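Local coordinates for protein 2-dehydropantoate 2-reductase, putative (Enterococcus faecalis, PDB 2EW2) that probably catalyses the NADPH-dependent reduction of 2-dehydropantoate (ketopantoate) to (R)-pantoate, a step in pantothenate biosynthesis, at residues Ala37-Ile42 against Leu60-Pro65. Numbering follows the deposited sequence.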
ATOM      1  N   ALA B  37       5.227 -33.079  25.697  1.00 28.37           N
ATOM      2  CA  ALA B  37       6.252 -34.138  25.610  1.00 28.15           C
ATOM      3  C   ALA B  37       7.594 -33.721  26.220  1.00 27.92           C
ATOM      4  O   ALA B  37       8.300 -34.534  26.851  1.00 27.82           O
ATOM      5  CB  ALA B  37       6.441 -34.559  24.158  1.00 28.62           C
ATOM      6  N   HIS B  38       7.928 -32.449  26.023  1.00 27.35           N
ATOM      7  CA  HIS B  38       9.154 -31.823  26.526  1.00 26.89           C
ATOM      8  C   HIS B  38       9.095 -31.745  28.056  1.00 27.01           C
ATOM      9  O   HIS B  38      10.050 -32.091  28.746  1.00 26.23           O
ATOM     10  CB  HIS B  38       9.261 -30.431  25.888  1.00 26.53           C
ATOM     11  CG  HIS B  38      10.605 -29.774  26.006  1.00 26.27           C
ATOM     12  ND1 HIS B  38      11.785 -30.391  25.641  1.00 24.96           N
ATOM     13  CD2 HIS B  38      10.945 -28.518  26.395  1.00 25.21           C
ATOM     14  CE1 HIS B  38      12.792 -29.556  25.835  1.00 25.35           C
ATOM     15  NE2 HIS B  38      12.309 -28.410  26.281  1.00 22.86           N
ATOM     16  N   ILE B  39       7.950 -31.317  28.583  1.00 27.53           N
ATOM     17  CA  ILE B  39       7.738 -31.263  30.031  1.00 28.31           C
ATOM     18  C   ILE B  39       7.858 -32.663  30.659  1.00 28.68           C
ATOM     19  O   ILE B  39       8.516 -32.833  31.682  1.00 28.34           O
ATOM     20  CB  ILE B  39       6.361 -30.631  30.375  1.00 28.25           C
ATOM     21  CG1 ILE B  39       6.314 -29.174  29.905  1.00 28.25           C
ATOM     22  CG2 ILE B  39       6.059 -30.751  31.875  1.00 28.05           C
ATOM     23  CD1 ILE B  39       4.933 -28.546  30.015  1.00 28.88           C
ATOM     24  N   GLU B  40       7.236 -33.653  30.018  1.00 29.89           N
ATOM     25  CA  GLU B  40       7.233 -35.042  30.503  1.00 31.62           C
ATOM     26  C   GLU B  40       8.628 -35.660  30.525  1.00 30.62           C
ATOM     27  O   GLU B  40       8.995 -36.308  31.507  1.00 31.24           O
ATOM     28  CB  GLU B  40       6.271 -35.916  29.680  1.00 31.20           C
ATOM     29  CG  GLU B  40       4.805 -35.474  29.780  1.00 34.27           C
ATOM     30  CD  GLU B  40       3.876 -36.117  28.733  1.00 35.75           C
ATOM     31  OE1 GLU B  40       4.290 -37.108  28.075  1.00 41.36           O
ATOM     32  OE2 GLU B  40       2.715 -35.638  28.580  1.00 40.40           O
ATOM     33  N   ALA B  41       9.393 -35.462  29.447  1.00 29.66           N
ATOM     34  CA  ALA B  41      10.751 -35.992  29.337  1.00 29.13           C
ATOM     35  C   ALA B  41      11.663 -35.365  30.388  1.00 28.81           C
ATOM     36  O   ALA B  41      12.415 -36.066  31.074  1.00 28.95           O
ATOM     37  CB  ALA B  41      11.313 -35.746  27.926  1.00 29.06           C
ATOM     38  N   ILE B  42      11.578 -34.043  30.529  1.00 27.98           N
ATOM     39  CA  ILE B  42      12.408 -33.333  31.508  1.00 27.75           C
ATOM     40  C   ILE B  42      12.080 -33.754  32.960  1.00 28.31           C
ATOM     41  O   ILE B  42      12.985 -33.935  33.760  1.00 28.42           O
ATOM     42  CB  ILE B  42      12.364 -31.780  31.303  1.00 27.04           C
ATOM     43  CG1 ILE B  42      13.056 -31.424  29.984  1.00 26.05           C
ATOM     44  CG2 ILE B  42      13.023 -31.059  32.470  1.00 26.47           C
ATOM     45  CD1 ILE B  42      12.840 -30.005  29.518  1.00 27.21           C
ATOM     46  N   LEU B  60      15.942 -29.881  36.273  1.00 30.20           N
ATOM     47  CA  LEU B  60      15.370 -28.557  36.459  1.00 28.13           C
ATOM     48  C   LEU B  60      13.877 -28.692  36.597  1.00 26.86           C
ATOM     49  O   LEU B  60      13.271 -29.547  35.940  1.00 27.08           O
ATOM     50  CB  LEU B  60      15.725 -27.627  35.285  1.00 27.90           C
ATOM     51  CG  LEU B  60      17.218 -27.291  35.113  1.00 28.27           C
ATOM     52  CD1 LEU B  60      17.503 -26.457  33.863  1.00 28.28           C
ATOM     53  CD2 LEU B  60      17.792 -26.602  36.352  1.00 28.22           C
ATOM     54  N   PRO B  61      13.275 -27.856  37.457  1.00 25.48           N
ATOM     55  CA  PRO B  61      11.824 -27.780  37.503  1.00 25.24           C
ATOM     56  C   PRO B  61      11.287 -27.213  36.196  1.00 24.78           C
ATOM     57  O   PRO B  61      11.920 -26.361  35.578  1.00 25.49           O
ATOM     58  CB  PRO B  61      11.534 -26.847  38.688  1.00 24.44           C
ATOM     59  CG  PRO B  61      12.793 -26.186  39.018  1.00 24.63           C
ATOM     60  CD  PRO B  61      13.929 -26.963  38.434  1.00 25.29           C
ATOM     61  N   ILE B  62      10.149 -27.729  35.756  1.00 24.97           N
ATOM     62  CA  ILE B  62       9.532 -27.276  34.506  1.00 24.44           C
ATOM     63  C   ILE B  62       8.021 -27.270  34.659  1.00 25.37           C
ATOM     64  O   ILE B  62       7.434 -28.178  35.264  1.00 25.44           O
ATOM     65  CB  ILE B  62      10.014 -28.108  33.267  1.00 24.49           C
ATOM     66  CG1 ILE B  62       9.458 -27.527  31.959  1.00 23.90           C
ATOM     67  CG2 ILE B  62       9.664 -29.597  33.413  1.00 23.07           C
ATOM     68  CD1 ILE B  62      10.189 -28.008  30.681  1.00 23.78           C
ATOM     69  N   PHE B  63       7.394 -26.222  34.145  1.00 25.67           N
ATOM     70  CA  PHE B  63       5.956 -26.068  34.255  1.00 26.37           C
ATOM     71  C   PHE B  63       5.391 -25.626  32.918  1.00 26.86           C
ATOM     72  O   PHE B  63       6.087 -24.995  32.140  1.00 26.60           O
ATOM     73  CB  PHE B  63       5.638 -25.002  35.319  1.00 27.16           C
ATOM     74  CG  PHE B  63       6.206 -25.312  36.692  1.00 26.55           C
ATOM     75  CD1 PHE B  63       7.390 -24.747  37.103  1.00 26.41           C
ATOM     76  CD2 PHE B  63       5.535 -26.174  37.560  1.00 27.77           C
ATOM     77  CE1 PHE B  63       7.922 -25.009  38.378  1.00 26.96           C
ATOM     78  CE2 PHE B  63       6.057 -26.464  38.832  1.00 27.82           C
ATOM     79  CZ  PHE B  63       7.259 -25.878  39.240  1.00 27.83           C
ATOM     80  N   SER B  64       4.140 -25.972  32.640  1.00 27.82           N
ATOM     81  CA  SER B  64       3.432 -25.362  31.521  1.00 28.65           C
ATOM     82  C   SER B  64       2.900 -24.017  32.007  1.00 28.78           C
ATOM     83  O   SER B  64       2.730 -23.822  33.217  1.00 28.48           O
ATOM     84  CB  SER B  64       2.295 -26.258  31.020  1.00 28.87           C
ATOM     85  OG  SER B  64       1.210 -26.276  31.935  1.00 31.76           O
ATOM     86  N   PRO B  65       2.663 -23.065  31.083  1.00 29.17           N
ATOM     87  CA  PRO B  65       2.140 -21.768  31.515  1.00 29.58           C
ATOM     88  C   PRO B  65       0.826 -21.868  32.320  1.00 30.39           C
ATOM     89  O   PRO B  65       0.653 -21.151  33.305  1.00 30.10           O
ATOM     90  CB  PRO B  65       1.922 -21.023  30.190  1.00 29.43           C
ATOM     91  CG  PRO B  65       2.883 -21.665  29.247  1.00 29.64           C
ATOM     92  CD  PRO B  65       2.871 -23.109  29.622  1.00 29.20           C
TER
HETATM   93  O   HOH W   1      13.891 -32.333  35.721  1.00 46.29           O
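Ile62 reaches from a short edge strand into the groove between Ile39 and Ile42, one turn apart on helix 36-45, and so packs this helix of the Rossmann-type NADP-binding domain against the rim of its main sheet. Strand 62-63 lies at one edge of that sheet and runs parallel to strand 28-32, with Pro61 and Phe63 sharing backbone hydrogen bonds with Leu31. The tight part is mainly a meeting of isoleucine side chains. The CG1 of Ile62 is anti to the backbone N (chi1 -174°), and from it CD1 continues to meet Ile42 CD1 at 3.5 Å, where the two side chains cross at about a right angle. The other branch of Ile62, its CG2, settles between the two helix residues, 3.8 Å from both Ile42 CG2 and the carbonyl oxygen of Ile39. Against Ile39 the approach is oblique and less close, CG1 to CG1 at 4.1 Å. Ile39 reaches further along the strand segment, with its CD1 resting 3.6 Å from Ser64 CB. Behind this layer, Ile42 CD1 also lies over one face of the His38 imidazole, displaced toward the rim of the ring; both nitrogens of that ring are hydrogen-bonded elsewhere, NE2 with Ala11 O, within what is probably the glycine-rich turn of the Rossmann fold, and ND1 with Gly141 N. Packing is looser toward Leu60. There the Leu60 side chain stands back from the helix segment, and Ile42 CG2 comes 3.8 Å from the Leu60 carbonyl oxygen. A water molecule bridges the two backbones at this end, donating one hydrogen to Leu60 O at 2.9 Å and the other to Ile42 O at 2.7 Å.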